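Local coordinates for protein prolyl endopeptidase (Myxococcus xanthus, PDB 2BKL) that probably hydrolyses oligopeptides after proline, and less readily after alanine, as a serine peptidase of the prolyl oligopeptidase family, at residues G80-R86 with L96-E102; S73-R77 with L374-V380. All blocks are in the same frame, centred on the assembly; numbering follows the deposited sequence.

Contact 1 (G80-R86 with L96-E102)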
loop_
_atom_site.group_PDB
_atom_site.type_symbol
_atom_site.label_atom_id
_atom_site.label_comp_id
_atom_site.label_asym_id
_atom_site.label_seq_id
_atom_site.Cartn_x
_atom_site.Cartn_y
_atom_site.Cartn_z
ATOM N N GLY A 80 11.137 9.794 27.648
ATOM C CA GLY A 80 11.328 8.685 28.568
ATOM C C GLY A 80 10.246 7.613 28.534
ATOM O O GLY A 80 10.376 6.586 29.195
ATOM N N ARG A 81 9.209 7.834 27.736
ATOM C CA ARG A 81 8.119 6.880 27.576
ATOM C C ARG A 81 8.220 6.180 26.240
ATOM O O ARG A 81 8.820 6.682 25.286
ATOM C CB ARG A 81 6.791 7.603 27.654
ATOM C CG ARG A 81 6.506 8.159 29.023
ATOM C CD ARG A 81 5.209 8.875 29.138
ATOM N NE ARG A 81 4.943 9.169 30.532
ATOM C CZ ARG A 81 3.875 9.812 30.962
ATOM N NH1 ARG A 81 2.941 10.263 30.136
ATOM N NH2 ARG A 81 3.733 10.008 32.261
ATOM N N PHE A 82 7.680 4.979 26.168
ATOM C CA PHE A 82 7.673 4.169 24.988
ATOM C C PHE A 82 6.245 3.878 24.610
ATOM O O PHE A 82 5.427 3.570 25.481
ATOM C CB PHE A 82 8.385 2.832 25.249
ATOM C CG PHE A 82 9.861 2.945 25.408
ATOM C CD1 PHE A 82 10.403 3.469 26.564
ATOM C CD2 PHE A 82 10.712 2.461 24.429
ATOM C CE1 PHE A 82 11.788 3.555 26.733
ATOM C CE2 PHE A 82 12.089 2.533 24.599
ATOM C CZ PHE A 82 12.615 3.095 25.747
ATOM N N PHE A 83 5.957 3.940 23.321
ATOM C CA PHE A 83 4.621 3.739 22.780
ATOM C C PHE A 83 4.711 2.763 21.630
ATOM O O PHE A 83 5.566 2.905 20.754
ATOM C CB PHE A 83 4.036 5.052 22.250
ATOM C CG PHE A 83 3.865 6.108 23.300
ATOM C CD1 PHE A 83 4.940 6.851 23.754
ATOM C CD2 PHE A 83 2.638 6.324 23.891
ATOM C CE1 PHE A 83 4.772 7.804 24.755
ATOM C CE2 PHE A 83 2.488 7.289 24.882
ATOM C CZ PHE A 83 3.537 8.005 25.293
ATOM N N TYR A 84 3.845 1.766 21.588
ATOM C CA TYR A 84 3.990 0.679 20.632
ATOM C C TYR A 84 2.702 -0.126 20.573
ATOM O O TYR A 84 1.927 -0.157 21.542
ATOM C CB TYR A 84 5.207 -0.223 21.005
ATOM C CG TYR A 84 5.140 -0.649 22.451
ATOM C CD1 TYR A 84 5.677 0.150 23.439
ATOM C CD2 TYR A 84 4.454 -1.797 22.834
ATOM C CE1 TYR A 84 5.574 -0.178 24.756
ATOM C CE2 TYR A 84 4.353 -2.135 24.163
ATOM C CZ TYR A 84 4.903 -1.316 25.119
ATOM O OH TYR A 84 4.827 -1.610 26.455
ATOM N N VAL A 85 2.460 -0.728 19.427
ATOM C CA VAL A 85 1.294 -1.556 19.215
ATOM C C VAL A 85 1.626 -3.035 19.432
ATOM O O VAL A 85 2.695 -3.506 19.029
ATOM C CB VAL A 85 0.755 -1.295 17.815
ATOM C CG1 VAL A 85 -0.310 -2.278 17.438
ATOM C CG2 VAL A 85 0.193 0.131 17.741
ATOM N N ARG A 86 0.704 -3.777 20.049
ATOM C CA ARG A 86 0.810 -5.221 20.166
ATOM C C ARG A 86 -0.374 -5.892 19.516
ATOM O O ARG A 86 -1.474 -5.357 19.509
ATOM C CB ARG A 86 0.796 -5.676 21.622
ATOM C CG ARG A 86 2.020 -5.306 22.466
ATOM C CD ARG A 86 2.007 -5.989 23.825
ATOM N NE ARG A 86 3.133 -5.676 24.698
ATOM C CZ ARG A 86 4.311 -6.280 24.669
ATOM N NH1 ARG A 86 4.567 -7.216 23.771
ATOM N NH2 ARG A 86 5.259 -5.912 25.525
ATOM N N LEU A 96 -2.716 -0.224 21.165
ATOM C CA LEU A 96 -1.629 0.709 21.463
ATOM C C LEU A 96 -1.373 0.735 22.972
ATOM O O LEU A 96 -2.288 0.963 23.744
ATOM C CB LEU A 96 -1.993 2.114 20.975
ATOM C CG LEU A 96 -0.911 3.160 21.211
ATOM C CD1 LEU A 96 0.368 2.842 20.496
ATOM C CD2 LEU A 96 -1.376 4.560 20.780
ATOM N N TYR A 97 -0.142 0.425 23.367
ATOM C CA TYR A 97 0.352 0.431 24.732
ATOM C C TYR A 97 1.368 1.530 24.953
ATOM O O TYR A 97 2.005 2.016 24.012
ATOM C CB TYR A 97 1.079 -0.898 25.000
ATOM C CG TYR A 97 0.155 -2.067 25.179
ATOM C CD1 TYR A 97 -0.335 -2.756 24.099
ATOM C CD2 TYR A 97 -0.229 -2.474 26.453
ATOM C CE1 TYR A 97 -1.190 -3.832 24.273
ATOM C CE2 TYR A 97 -1.094 -3.543 26.631
ATOM C CZ TYR A 97 -1.553 -4.211 25.526
ATOM O OH TYR A 97 -2.417 -5.271 25.701
ATOM N N TRP A 98 1.585 1.875 26.210
ATOM C CA TRP A 98 2.705 2.698 26.607
ATOM C C TRP A 98 3.316 2.203 27.910
ATOM O O TRP A 98 2.684 1.471 28.684
ATOM C CB TRP A 98 2.322 4.188 26.721
ATOM C CG TRP A 98 1.535 4.525 27.949
ATOM C CD1 TRP A 98 0.209 4.310 28.152
ATOM C CD2 TRP A 98 2.019 5.166 29.129
ATOM N NE1 TRP A 98 -0.159 4.740 29.400
ATOM C CE2 TRP A 98 0.928 5.293 30.014
ATOM C CE3 TRP A 98 3.260 5.648 29.533
ATOM C CZ2 TRP A 98 1.051 5.880 31.274
ATOM C CZ3 TRP A 98 3.379 6.237 30.789
ATOM C CH2 TRP A 98 2.282 6.350 31.635
ATOM N N ARG A 99 4.561 2.606 28.137
ATOM C CA ARG A 99 5.216 2.380 29.403
ATOM C C ARG A 99 6.193 3.493 29.705
ATOM O O ARG A 99 6.721 4.172 28.787
ATOM C CB ARG A 99 5.933 1.036 29.431
ATOM C CG ARG A 99 7.057 0.892 28.441
ATOM C CD ARG A 99 7.879 -0.386 28.633
ATOM N NE ARG A 99 7.132 -1.560 28.233
ATOM C CZ ARG A 99 7.483 -2.806 28.500
ATOM N NH1 ARG A 99 8.582 -3.061 29.195
ATOM N NH2 ARG A 99 6.717 -3.810 28.081
ATOM N N GLN A 100 6.440 3.675 30.996
ATOM C CA GLN A 100 7.405 4.638 31.471
ATOM C C GLN A 100 8.744 3.947 31.628
ATOM O O GLN A 100 8.906 3.073 32.491
ATOM C CB GLN A 100 6.956 5.189 32.811
ATOM C CG GLN A 100 7.876 6.297 33.316
ATOM C CD GLN A 100 7.548 7.614 32.650
ATOM O OE1 GLN A 100 6.403 8.025 32.658
ATOM N NE2 GLN A 100 8.548 8.256 32.050
ATOM N N GLY A 101 9.714 4.336 30.820
ATOM C CA GLY A 101 11.017 3.700 30.828
ATOM C C GLY A 101 11.024 2.347 30.145
ATOM O O GLY A 101 9.983 1.750 29.841
ATOM N N GLU A 102 12.225 1.841 29.930
ATOM C CA GLU A 102 12.432 0.655 29.118
ATOM C C GLU A 102 11.771 -0.582 29.731
ATOM O O GLU A 102 11.295 -1.453 28.996
ATOM C CB GLU A 102 13.930 0.423 28.914
ATOM C CG GLU A 102 14.277 -0.353 27.661
ATOM C CD GLU A 102 15.727 -0.798 27.662
ATOM O OE1 GLU A 102 15.997 -1.961 28.051
ATOM O OE2 GLU A 102 16.596 0.028 27.291
HETATM O O HOH W 1 11.342 7.192 32.114
#
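Arg81 NE donates to Gln100 OE1 (2.8 Å). A weak second bond runs from Arg81 NH2 to Gln100 OE1 (3.3 Å); the guanidinium also forms a salt bridge with Asp155. On the opposite face of the sheet, Arg99 NE donates to Tyr84 OH (2.9 Å), and Glu106 hydrogen-bonds to this hydroxyl and forms salt bridges with Arg86 and Arg99. Sharing this acid is consistent with Arg86 NH2 and Arg99 NH2 lying 3.6 Å apart despite like charges. Between these two faces runs an antiparallel ladder with two hydrogen-bonded pairs, Phe82 with Arg99 (Phe82 N to Arg99 O 2.9 Å, Arg99 N to Phe82 O 3.0 Å) and Tyr84 with Tyr97 (Tyr84 N to Tyr97 O 3.1 Å, Tyr97 N to Tyr84 O 2.8 Å). Gly101 N to Gly80 O, 2.9 Å, extends it beyond the strands, where a water bridges Gly80 O and Gln100 NE2. Two apolar contacts follow the register: Phe83 CD2 lies 3.6 Å from Trp98 CB, their near-parallel rings barely overlapping, and Val85 CG2 meets Leu96 CD1 at 3.9 Å; all but Trp98 also touch Trp126 of strand 121-128. On the Tyr84 side, Arg86 CD makes a diagonal CH-pi contact, 4.2 Å from the Tyr97 ring centroid. With strand axes 4.6 Å apart at 151°, this is a twisted beta hairpin, the middle of a four-stranded antiparallel blade in the beta-propeller domain.

Contact 2 (S73-R77 with L374-V380)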
loop_
_atom_site.group_PDB
_atom_site.type_symbol
_atom_site.label_atom_id
_atom_site.label_comp_id
_atom_site.label_asym_id
_atom_site.label_seq_id
_atom_site.Cartn_x
_atom_site.Cartn_y
_atom_site.Cartn_z
ATOM N N SER A 73 5.224 -3.940 17.739
ATOM C CA SER A 73 5.760 -2.973 16.747
ATOM C C SER A 73 7.037 -2.347 17.290
ATOM O O SER A 73 7.302 -2.396 18.475
ATOM C CB SER A 73 4.751 -1.813 16.432
ATOM O OG SER A 73 4.700 -0.729 17.435
ATOM N N THR A 74 7.815 -1.720 16.410
ATOM C CA THR A 74 8.887 -0.849 16.888
ATOM C C THR A 74 8.323 0.268 17.765
ATOM O O THR A 74 7.227 0.775 17.489
ATOM C CB THR A 74 9.700 -0.199 15.746
ATOM O OG1 THR A 74 8.858 0.507 14.844
ATOM C CG2 THR A 74 10.372 -1.242 14.890
ATOM N N PRO A 75 9.063 0.670 18.791
ATOM C CA PRO A 75 8.548 1.675 19.724
ATOM C C PRO A 75 8.817 3.115 19.297
ATOM O O PRO A 75 9.853 3.426 18.695
ATOM C CB PRO A 75 9.296 1.348 21.009
ATOM C CG PRO A 75 10.584 0.737 20.561
ATOM C CD PRO A 75 10.361 0.134 19.233
ATOM N N SER A 76 7.840 3.972 19.549
ATOM C CA SER A 76 8.045 5.429 19.504
ATOM C C SER A 76 8.440 5.931 20.887
ATOM O O SER A 76 7.735 5.709 21.872
ATOM C CB SER A 76 6.807 6.119 18.989
ATOM O OG SER A 76 6.627 5.675 17.658
ATOM N N ARG A 77 9.562 6.623 20.973
ATOM C CA ARG A 77 10.105 7.069 22.245
ATOM C C ARG A 77 9.946 8.569 22.383
ATOM O O ARG A 77 10.327 9.330 21.488
ATOM C CB ARG A 77 11.576 6.709 22.335
ATOM C CG ARG A 77 11.810 5.223 22.260
ATOM C CD ARG A 77 13.265 4.851 22.416
ATOM N NE ARG A 77 13.831 5.378 23.654
ATOM C CZ ARG A 77 15.144 5.456 23.909
ATOM N NH1 ARG A 77 16.035 5.034 23.014
ATOM N NH2 ARG A 77 15.569 5.942 25.068
ATOM N N LEU A 374 18.722 10.252 19.340
ATOM C CA LEU A 374 18.686 8.969 20.079
ATOM C C LEU A 374 19.703 8.049 19.427
ATOM O O LEU A 374 19.685 7.876 18.211
ATOM C CB LEU A 374 17.300 8.335 19.996
ATOM C CG LEU A 374 16.468 8.041 21.237
ATOM C CD1 LEU A 374 16.759 8.980 22.420
ATOM C CD2 LEU A 374 14.981 8.041 20.862
ATOM N N ASP A 375 20.575 7.424 20.207
ATOM C CA ASP A 375 21.522 6.469 19.678
ATOM C C ASP A 375 20.907 5.112 19.352
ATOM O O ASP A 375 21.409 4.413 18.479
ATOM C CB ASP A 375 22.666 6.255 20.666
ATOM C CG ASP A 375 23.732 5.352 20.110
ATOM O OD1 ASP A 375 24.360 5.744 19.097
ATOM O OD2 ASP A 375 23.982 4.232 20.600
ATOM N N ASP A 376 19.867 4.715 20.070
ATOM C CA ASP A 376 19.187 3.460 19.761
ATOM C C ASP A 376 18.263 3.637 18.555
ATOM O O ASP A 376 17.423 4.532 18.551
ATOM C CB ASP A 376 18.310 2.985 20.922
ATOM C CG ASP A 376 19.092 2.719 22.181
ATOM O OD1 ASP A 376 20.173 2.080 22.109
ATOM O OD2 ASP A 376 18.654 3.120 23.284
ATOM N N ALA A 377 18.388 2.756 17.561
ATOM C CA ALA A 377 17.519 2.747 16.394
ATOM C C ALA A 377 17.111 1.321 16.092
ATOM O O ALA A 377 17.911 0.412 16.293
ATOM C CB ALA A 377 18.191 3.341 15.184
ATOM N N TYR A 378 15.920 1.124 15.549
ATOM C CA TYR A 378 15.378 -0.197 15.343
ATOM C C TYR A 378 15.181 -0.461 13.877
ATOM O O TYR A 378 14.956 0.465 13.088
ATOM C CB TYR A 378 14.024 -0.322 16.069
ATOM C CG TYR A 378 14.076 -0.163 17.562
ATOM C CD1 TYR A 378 14.143 1.093 18.126
ATOM C CD2 TYR A 378 14.037 -1.260 18.400
ATOM C CE1 TYR A 378 14.198 1.247 19.505
ATOM C CE2 TYR A 378 14.076 -1.109 19.768
ATOM C CZ TYR A 378 14.162 0.135 20.296
ATOM O OH TYR A 378 14.208 0.298 21.666
ATOM N N TYR A 379 15.266 -1.726 13.480
ATOM C CA TYR A 379 14.819 -2.093 12.159
ATOM C C TYR A 379 14.094 -3.419 12.200
ATOM O O TYR A 379 14.282 -4.234 13.113
ATOM C CB TYR A 379 15.966 -2.122 11.137
ATOM C CG TYR A 379 16.898 -3.308 11.201
ATOM C CD1 TYR A 379 18.034 -3.283 11.983
ATOM C CD2 TYR A 379 16.664 -4.448 10.429
ATOM C CE1 TYR A 379 18.928 -4.394 12.012
ATOM C CE2 TYR A 379 17.523 -5.522 10.458
ATOM C CZ TYR A 379 18.642 -5.489 11.281
ATOM O OH TYR A 379 19.492 -6.580 11.255
ATOM N N VAL A 380 13.237 -3.600 11.209
ATOM C CA VAL A 380 12.450 -4.815 11.053
ATOM C C VAL A 380 13.025 -5.652 9.944
ATOM O O VAL A 380 13.375 -5.122 8.892
ATOM C CB VAL A 380 10.999 -4.415 10.705
ATOM C CG1 VAL A 380 10.101 -5.632 10.536
ATOM C CG2 VAL A 380 10.398 -3.471 11.746
#
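Arg77 gives up the most surface here, 92 Å², by reaching across to the beginning of segment 374-380. Its NH1 lies 3.3 Å from Asp376 OD2, a salt bridge whose hydrogen bond is weak, being both long and bent (125°). Leu374, with 53 Å² covered, lies over one face of the same guanidinium, Leu374 CG being 3.5 Å from Arg77 NH1, so the charged group meets a carboxylate and an aliphatic side chain together. Tyr378 (74 Å²) is the second focus. Pro75 CD stands 3.8 Å from the centroid of the Tyr378 ring and just 3° off its normal, an almost ideal CH-pi contact, and Pro75 CG approaches Tyr378 CZ to 3.6 Å; Trp403 meets the same tyrosine edge-to-face. Thr74 CG2 completes the apolar patch, 3.9 Å from both Tyr378 CB and Val380 CG2. The segments run in nearly opposite directions, 167° apart, but the CA atoms of Thr74 and Tyr378 are 6.7 Å apart and those of Arg77 and Leu374 9.1 Å, too far for a shared beta ladder. Between these segments side chains make the contact, part of the junction between first and last blades. A CH-pi contact, methyl packing and a salt bridge, with no backbone pairing, fit the ring closure without a shared blade known in this peptidase family.

Strand 71-78 joins the two contacts, pairing with strand 81-87 within the first blade while Thr74, Pro75 and Arg77 contact the last blade. Between segments 80-86 and 73-77, Phe83 O to Ser76 N (2.8 Å) and Val85 O to Ser73 N (2.9 Å) are probable hydrogen bonds, and Phe82 CZ packs 3.3 Å from Arg77 NE. Contact 1 is nested in the long stretch of chain closed by contact 2, and their centres are about 11 Å apart. They lie about 26 and 22 Å from the chain centre, respectively. Neither supplies a residue to the Z-Ala-Pro pocket, which includes propeller residues Lys169 and Trp249 together with Ser533 and His651.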